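Local coordinates for nicotinate phosphoribosyltransferase (Saccharomyces cerevisiae, PDB 1VLP), which catalyses the ATP-dependent formation of nicotinate ribonucleotide from nicotinate and phosphoribosyl diphosphate, the first step of NAD biosynthesis from nicotinic acid, at residues K66-F77 / Y105-F115. Numbering follows the deposited sequence.
Sequences KEQFSYLGNLRF and YKLHPEEQISF
Arg76 NH1, lying against Lys106, is gripped by two carbonyls of its own turn: it donates to Leu75 O at 2.9 Å and to Gly73 O at 3.0 Å, both acceptors in the guanidinium plane. That double hold fixes the flat group with one face over Lys106 CB, and the two side chains lie alongside each other, pointing the same way; the amine, Lys106 NZ, is hydrogen-bonded to Asn104 O. This is the loop end of a helix-on-sheet layer in the N-terminal domain, where the end of helix 59-71 packs on the edge strand 113-120; the axes of 66-71 and 113-115 run antiparallel, 11.0 Å apart at their closest. Water joins the two backbones here. One molecule accepts from Leu107 N and donates to Leu72 O and Leu75 O; a second donates to Gly73 O and Leu107 O. Next to them the Pro109 ring wedges in tightly, its CD 3.5 Å from Gly73 CA and its CG against Phe69 O. Further along, Phe69 meets Ile113 CD1 through its CB, and its CE2 sits 3.5 Å from CD2 of Phe115, over one face of that ring. With CG anti to the backbone N (chi1 173°), Phe115 also brings its edge up to Lys66 N. Ile131 of strand 126-134 touches both rings, and Leu147 and Leu150 of helix 144-159 pack on Phe69. Cutting Phe115 back to an alanine here would probably open a gap beside Phe69, leaving its CE2 without the ring face it rests on. Back at the loop end, beside Arg76 and Lys106, the Phe77 and Tyr105 rings meet obliquely, planes at 39°, Phe77 CE2 lying 3.7 Å from Tyr105 CE2.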
ATOM      1  N   LYS A  66     -10.521  -6.212  19.203  1.00  2.47           N
ATOM      2  CA  LYS A  66      -9.592  -6.275  20.324  1.00  2.52           C
ATOM      3  C   LYS A  66      -8.909  -7.670  20.346  1.00  2.00           C
ATOM      4  O   LYS A  66      -7.681  -7.781  20.481  1.00  2.84           O
ATOM      5  CB  LYS A  66     -10.354  -6.008  21.639  1.00  4.50           C
ATOM      6  CG  LYS A  66      -9.559  -6.117  22.842  1.00 13.67           C
ATOM      7  CD  LYS A  66     -10.297  -5.559  24.071  1.00 18.76           C
ATOM      8  CE  LYS A  66      -9.567  -5.965  25.362  1.00 29.60           C
ATOM      9  NZ  LYS A  66      -8.148  -5.560  25.351  1.00 33.82           N
ATOM     10  N   GLU A  67      -9.725  -8.709  20.172  1.00  4.46           N
ATOM     11  CA  GLU A  67      -9.210 -10.073  20.096  1.00  2.00           C
ATOM     12  C   GLU A  67      -8.236 -10.293  18.930  1.00  3.45           C
ATOM     13  O   GLU A  67      -7.127 -10.797  19.108  1.00  4.70           O
ATOM     14  CB  GLU A  67     -10.372 -11.062  20.099  1.00  4.52           C
ATOM     15  CG  GLU A  67      -9.958 -12.503  20.170  1.00  6.35           C
ATOM     16  CD  GLU A  67     -11.141 -13.366  20.562  1.00  7.50           C
ATOM     17  OE1 GLU A  67     -12.006 -13.597  19.698  1.00  4.25           O
ATOM     18  OE2 GLU A  67     -11.233 -13.790  21.734  1.00  7.76           O
ATOM     19  N   GLN A  68      -8.651  -9.905  17.731  1.00  2.00           N
ATOM     20  CA  GLN A  68      -7.879 -10.063  16.512  1.00  3.36           C
ATOM     21  C   GLN A  68      -6.531  -9.311  16.560  1.00  2.00           C
ATOM     22  O   GLN A  68      -5.498  -9.819  16.136  1.00  2.97           O
ATOM     23  CB  GLN A  68      -8.729  -9.687  15.288  1.00  2.45           C
ATOM     24  CG  GLN A  68      -9.881 -10.629  15.020  1.00  7.13           C
ATOM     25  CD  GLN A  68      -9.480 -11.994  14.525  1.00  6.94           C
ATOM     26  OE1 GLN A  68      -8.528 -12.126  13.784  1.00  4.28           O
ATOM     27  NE2 GLN A  68     -10.227 -13.004  14.912  1.00  4.48           N
ATOM     28  N   PHE A  69      -6.549  -8.102  17.122  1.00  2.80           N
ATOM     29  CA  PHE A  69      -5.325  -7.357  17.271  1.00  3.81           C
ATOM     30  C   PHE A  69      -4.377  -8.115  18.184  1.00  4.40           C
ATOM     31  O   PHE A  69      -3.171  -8.152  17.920  1.00  2.92           O
ATOM     32  CB  PHE A  69      -5.557  -5.960  17.842  1.00  5.61           C
ATOM     33  CG  PHE A  69      -6.314  -4.997  16.937  1.00  3.78           C
ATOM     34  CD1 PHE A  69      -6.636  -5.281  15.603  1.00  2.00           C
ATOM     35  CD2 PHE A  69      -6.732  -3.778  17.454  1.00  4.12           C
ATOM     36  CE1 PHE A  69      -7.299  -4.349  14.802  1.00  7.31           C
ATOM     37  CE2 PHE A  69      -7.417  -2.860  16.670  1.00  6.03           C
ATOM     38  CZ  PHE A  69      -7.717  -3.154  15.351  1.00  5.50           C
ATOM     39  N   SER A  70      -4.896  -8.687  19.274  1.00  4.10           N
ATOM     40  CA  SER A  70      -4.010  -9.399  20.196  1.00  4.32           C
ATOM     41  C   SER A  70      -3.317 -10.584  19.511  1.00  2.00           C
ATOM     42  O   SER A  70      -2.171 -10.914  19.801  1.00  2.00           O
ATOM     43  CB  SER A  70      -4.757  -9.839  21.449  1.00  5.36           C
ATOM     44  OG  SER A  70      -5.628 -10.944  21.207  1.00  4.96           O
ATOM     45  N   TYR A  71      -4.046 -11.265  18.610  1.00  2.00           N
ATOM     46  CA  TYR A  71      -3.515 -12.418  17.905  1.00  2.00           C
ATOM     47  C   TYR A  71      -2.305 -12.088  17.038  1.00  2.47           C
ATOM     48  O   TYR A  71      -1.471 -12.937  16.740  1.00  3.17           O
ATOM     49  CB  TYR A  71      -4.586 -13.006  16.997  1.00  3.11           C
ATOM     50  CG  TYR A  71      -5.789 -13.623  17.672  1.00  2.00           C
ATOM     51  CD1 TYR A  71      -5.772 -14.066  19.033  1.00  3.01           C
ATOM     52  CD2 TYR A  71      -6.935 -13.834  16.938  1.00  3.11           C
ATOM     53  CE1 TYR A  71      -6.888 -14.691  19.612  1.00  2.00           C
ATOM     54  CE2 TYR A  71      -8.054 -14.438  17.516  1.00  4.13           C
ATOM     55  CZ  TYR A  71      -8.032 -14.878  18.825  1.00  2.51           C
ATOM     56  OH  TYR A  71      -9.156 -15.453  19.363  1.00  2.00           O
ATOM     57  N   LEU A  72      -2.193 -10.849  16.627  1.00  2.00           N
ATOM     58  CA  LEU A  72      -0.986 -10.436  15.875  1.00  3.43           C
ATOM     59  C   LEU A  72       0.279 -10.705  16.663  1.00  4.40           C
ATOM     60  O   LEU A  72       1.340 -10.960  16.096  1.00  4.93           O
ATOM     61  CB  LEU A  72      -1.058  -8.948  15.528  1.00  3.88           C
ATOM     62  CG  LEU A  72      -2.243  -8.566  14.648  1.00  7.26           C
ATOM     63  CD1 LEU A  72      -2.242  -7.057  14.405  1.00  8.11           C
ATOM     64  CD2 LEU A  72      -2.305  -9.335  13.290  1.00  6.73           C
ATOM     65  N   GLY A  73       0.180 -10.610  17.982  1.00  2.35           N
ATOM     66  CA  GLY A  73       1.308 -10.935  18.832  1.00  2.43           C
ATOM     67  C   GLY A  73       1.748 -12.409  18.853  1.00  2.54           C
ATOM     68  O   GLY A  73       2.806 -12.734  19.394  1.00  3.04           O
ATOM     69  N   ASN A  74       0.935 -13.287  18.290  1.00  3.08           N
ATOM     70  CA  ASN A  74       1.211 -14.738  18.211  1.00  2.00           C
ATOM     71  C   ASN A  74       1.894 -15.170  16.920  1.00  3.00           C
ATOM     72  O   ASN A  74       2.396 -16.278  16.824  1.00  3.84           O
ATOM     73  CB  ASN A  74      -0.106 -15.508  18.309  1.00  3.34           C
ATOM     74  CG  ASN A  74      -0.817 -15.335  19.664  1.00  3.00           C
ATOM     75  OD1 ASN A  74      -0.190 -15.017  20.681  1.00  5.95           O
ATOM     76  ND2 ASN A  74      -2.106 -15.608  19.683  1.00  3.76           N
ATOM     77  N   LEU A  75       1.974 -14.276  15.959  1.00  3.81           N
ATOM     78  CA  LEU A  75       2.524 -14.611  14.667  1.00  5.90           C
ATOM     79  C   LEU A  75       4.041 -14.709  14.716  1.00  4.01           C
ATOM     80  O   LEU A  75       4.699 -13.910  15.372  1.00  3.54           O
ATOM     81  CB  LEU A  75       2.124 -13.552  13.647  1.00  3.57           C
ATOM     82  CG  LEU A  75       0.646 -13.400  13.307  1.00  2.70           C
ATOM     83  CD1 LEU A  75       0.398 -12.194  12.543  1.00  7.10           C
ATOM     84  CD2 LEU A  75       0.154 -14.674  12.555  1.00  6.59           C
ATOM     85  N   ARG A  76       4.600 -15.649  13.961  1.00  4.66           N
ATOM     86  CA  ARG A  76       6.046 -15.714  13.754  1.00  4.41           C
ATOM     87  C   ARG A  76       6.288 -16.002  12.262  1.00  7.65           C
ATOM     88  O   ARG A  76       5.446 -16.613  11.624  1.00  7.35           O
ATOM     89  CB  ARG A  76       6.669 -16.816  14.586  1.00  7.53           C
ATOM     90  CG  ARG A  76       6.418 -16.684  16.083  1.00  6.27           C
ATOM     91  CD  ARG A  76       7.133 -15.482  16.725  1.00 10.71           C
ATOM     92  NE  ARG A  76       6.996 -15.494  18.186  1.00 11.02           N
ATOM     93  CZ  ARG A  76       5.975 -14.972  18.865  1.00 10.52           C
ATOM     94  NH1 ARG A  76       4.998 -14.359  18.259  1.00  9.81           N
ATOM     95  NH2 ARG A  76       5.950 -15.038  20.183  1.00 15.40           N
ATOM     96  N   PHE A  77       7.418 -15.587  11.705  1.00  6.89           N
ATOM     97  CA  PHE A  77       7.744 -16.021  10.338  1.00  7.96           C
ATOM     98  C   PHE A  77       8.148 -17.497  10.385  1.00  5.83           C
ATOM     99  O   PHE A  77       9.100 -17.852  11.089  1.00  6.86           O
ATOM    100  CB  PHE A  77       8.907 -15.229   9.724  1.00  8.63           C
ATOM    101  CG  PHE A  77       8.576 -13.815   9.346  1.00  6.12           C
ATOM    102  CD1 PHE A  77       7.936 -13.520   8.137  1.00  7.68           C
ATOM    103  CD2 PHE A  77       8.913 -12.777  10.178  1.00 10.77           C
ATOM    104  CE1 PHE A  77       7.648 -12.238   7.778  1.00 10.11           C
ATOM    105  CE2 PHE A  77       8.601 -11.488   9.843  1.00 10.48           C
ATOM    106  CZ  PHE A  77       7.980 -11.212   8.618  1.00 12.58           C
ATOM    107  N   TYR A 105      12.246 -12.398  17.438  1.00  6.85           N
ATOM    108  CA  TYR A 105      11.316 -11.602  16.671  1.00  6.44           C
ATOM    109  C   TYR A 105       9.798 -11.873  16.964  1.00  5.49           C
ATOM    110  O   TYR A 105       9.318 -13.026  16.908  1.00  5.40           O
ATOM    111  CB  TYR A 105      11.593 -11.703  15.159  1.00  6.19           C
ATOM    112  CG  TYR A 105      10.668 -10.774  14.436  1.00  5.78           C
ATOM    113  CD1 TYR A 105      10.945  -9.399  14.390  1.00  7.69           C
ATOM    114  CD2 TYR A 105       9.447 -11.229  13.928  1.00  8.72           C
ATOM    115  CE1 TYR A 105      10.060  -8.516  13.807  1.00 10.56           C
ATOM    116  CE2 TYR A 105       8.543 -10.332  13.329  1.00  8.65           C
ATOM    117  CZ  TYR A 105       8.880  -8.988  13.270  1.00  4.94           C
ATOM    118  OH  TYR A 105       8.026  -8.088  12.696  1.00  6.67           O
ATOM    119  N   LYS A 106       9.053 -10.803  17.222  1.00  4.32           N
ATOM    120  CA  LYS A 106       7.618 -10.855  17.239  1.00  5.18           C
ATOM    121  C   LYS A 106       7.058  -9.455  17.287  1.00  5.88           C
ATOM    122  O   LYS A 106       7.773  -8.502  17.611  1.00  6.61           O
ATOM    123  CB  LYS A 106       7.115 -11.621  18.469  1.00  5.70           C
ATOM    124  CG  LYS A 106       7.513 -10.983  19.772  1.00 10.88           C
ATOM    125  CD  LYS A 106       7.410 -11.970  20.944  1.00 24.11           C
ATOM    126  CE  LYS A 106       8.535 -11.741  21.984  1.00 33.52           C
ATOM    127  NZ  LYS A 106       9.950 -12.049  21.540  1.00 34.64           N
ATOM    128  N   LEU A 107       5.775  -9.355  16.998  1.00  2.25           N
ATOM    129  CA  LEU A 107       5.034  -8.112  17.218  1.00  3.17           C
ATOM    130  C   LEU A 107       4.607  -8.062  18.684  1.00  5.00           C
ATOM    131  O   LEU A 107       4.360  -9.130  19.313  1.00  5.06           O
ATOM    132  CB  LEU A 107       3.809  -8.070  16.277  1.00  3.79           C
ATOM    133  CG  LEU A 107       4.083  -8.022  14.773  1.00  7.19           C
ATOM    134  CD1 LEU A 107       2.753  -8.081  14.051  1.00  3.92           C
ATOM    135  CD2 LEU A 107       4.899  -6.731  14.444  1.00  7.98           C
ATOM    136  N   HIS A 108       4.482  -6.841  19.211  1.00  2.16           N
ATOM    137  CA  HIS A 108       4.046  -6.629  20.593  1.00  5.34           C
ATOM    138  C   HIS A 108       2.863  -5.702  20.592  1.00  3.44           C
ATOM    139  O   HIS A 108       2.998  -4.528  20.929  1.00  4.17           O
ATOM    140  CB  HIS A 108       5.179  -6.048  21.468  1.00  5.01           C
ATOM    141  CG  HIS A 108       6.446  -6.856  21.449  1.00  6.71           C
ATOM    142  ND1 HIS A 108       7.387  -6.747  20.440  1.00 21.01           N
ATOM    143  CD2 HIS A 108       6.922  -7.781  22.306  1.00  8.34           C
ATOM    144  CE1 HIS A 108       8.387  -7.576  20.681  1.00 12.26           C
ATOM    145  NE2 HIS A 108       8.116  -8.231  21.798  1.00 11.99           N
ATOM    146  N   PRO A 109       1.670  -6.191  20.161  1.00  4.04           N
ATOM    147  CA  PRO A 109       0.528  -5.289  20.049  1.00  2.00           C
ATOM    148  C   PRO A 109       0.130  -4.617  21.361  1.00  5.20           C
ATOM    149  O   PRO A 109      -0.385  -3.481  21.353  1.00  4.87           O
ATOM    150  CB  PRO A 109      -0.595  -6.209  19.501  1.00  2.83           C
ATOM    151  CG  PRO A 109      -0.168  -7.562  19.741  1.00  2.32           C
ATOM    152  CD  PRO A 109       1.324  -7.563  19.763  1.00  4.08           C
ATOM    153  N   GLU A 110       0.340  -5.314  22.485  1.00  6.20           N
ATOM    154  CA  GLU A 110      -0.021  -4.788  23.783  1.00  9.26           C
ATOM    155  C   GLU A 110       0.756  -3.503  24.159  1.00 10.68           C
ATOM    156  O   GLU A 110       0.237  -2.663  24.881  1.00 14.32           O
ATOM    157  CB  GLU A 110       0.138  -5.887  24.845  1.00  8.29           C
ATOM    158  CG  GLU A 110       1.599  -6.217  25.265  1.00 14.23           C
ATOM    159  CD  GLU A 110       2.422  -7.042  24.261  1.00 21.91           C
ATOM    160  OE1 GLU A 110       1.892  -7.490  23.199  1.00 16.56           O
ATOM    161  OE2 GLU A 110       3.617  -7.261  24.577  1.00 31.79           O
ATOM    162  N   GLU A 111       1.968  -3.363  23.644  1.00  9.16           N
ATOM    163  CA  GLU A 111       2.817  -2.197  23.847  1.00 11.45           C
ATOM    164  C   GLU A 111       2.686  -1.188  22.731  1.00 10.99           C
ATOM    165  O   GLU A 111       2.696   0.001  22.988  1.00 11.72           O
ATOM    166  CB  GLU A 111       4.287  -2.627  23.906  1.00 13.71           C
ATOM    167  CG  GLU A 111       4.670  -3.500  25.124  1.00 23.46           C
ATOM    168  CD  GLU A 111       6.167  -3.903  25.143  1.00 22.51           C
ATOM    169  OE1 GLU A 111       6.856  -3.805  24.089  1.00 32.77           O
ATOM    170  OE2 GLU A 111       6.650  -4.326  26.223  1.00 42.33           O
ATOM    171  N   GLN A 112       2.504  -1.651  21.495  1.00  6.22           N
ATOM    172  CA  GLN A 112       2.489  -0.767  20.321  1.00  5.45           C
ATOM    173  C   GLN A 112       1.124  -0.172  19.964  1.00  4.18           C
ATOM    174  O   GLN A 112       1.079   0.948  19.460  1.00  6.46           O
ATOM    175  CB  GLN A 112       3.009  -1.484  19.090  1.00  4.23           C
ATOM    176  CG  GLN A 112       4.419  -1.112  18.697  1.00 15.30           C
ATOM    177  CD  GLN A 112       5.434  -1.478  19.763  1.00 19.79           C
ATOM    178  OE1 GLN A 112       5.798  -0.634  20.581  1.00 22.28           O
ATOM    179  NE2 GLN A 112       5.910  -2.731  19.747  1.00  6.57           N
ATOM    180  N   ILE A 113       0.041  -0.936  20.137  1.00  3.33           N
ATOM    181  CA  ILE A 113      -1.305  -0.454  19.746  1.00  4.06           C
ATOM    182  C   ILE A 113      -2.022   0.139  20.936  1.00  5.47           C
ATOM    183  O   ILE A 113      -2.127  -0.514  21.997  1.00  5.79           O
ATOM    184  CB  ILE A 113      -2.187  -1.585  19.158  1.00  3.29           C
ATOM    185  CG1 ILE A 113      -1.466  -2.278  18.016  1.00  2.13           C
ATOM    186  CG2 ILE A 113      -3.517  -1.052  18.723  1.00  5.20           C
ATOM    187  CD1 ILE A 113      -2.247  -3.491  17.441  1.00  3.23           C
ATOM    188  N   SER A 114      -2.492   1.366  20.762  0.50  2.00           N
ATOM    189  CA  SER A 114      -3.398   1.975  21.687  0.50  2.00           C
ATOM    190  C   SER A 114      -4.728   2.069  20.976  0.50  2.00           C
ATOM    191  O   SER A 114      -4.866   2.864  20.106  0.50  2.00           O
ATOM    192  CB  SER A 114      -2.938   3.387  22.033  0.50  3.57           C
ATOM    193  OG  SER A 114      -3.914   4.055  22.829  0.50  3.58           O
ATOM    194  N   PHE A 115      -5.666   1.201  21.354  1.00  2.22           N
ATOM    195  CA  PHE A 115      -6.995   1.087  20.723  1.00  5.84           C
ATOM    196  C   PHE A 115      -8.071   1.355  21.767  1.00  6.84           C
ATOM    197  O   PHE A 115      -8.196   0.638  22.785  1.00  4.38           O
ATOM    198  CB  PHE A 115      -7.115  -0.317  20.122  1.00  5.02           C
ATOM    199  CG  PHE A 115      -8.462  -0.662  19.581  1.00  6.02           C
ATOM    200  CD1 PHE A 115      -9.297   0.300  18.970  1.00  5.65           C
ATOM    201  CD2 PHE A 115      -8.919  -1.977  19.672  1.00  7.87           C
ATOM    202  CE1 PHE A 115     -10.518  -0.071  18.418  1.00  5.71           C
ATOM    203  CE2 PHE A 115     -10.155  -2.347  19.142  1.00  7.75           C
ATOM    204  CZ  PHE A 115     -10.967  -1.394  18.524  1.00  5.80           C
TER
HETATM  205  O   HOH W   1       4.064 -11.533  16.270  1.00  5.45           O
HETATM  206  O   HOH W   2       4.165 -10.929  21.272  1.00  6.81           O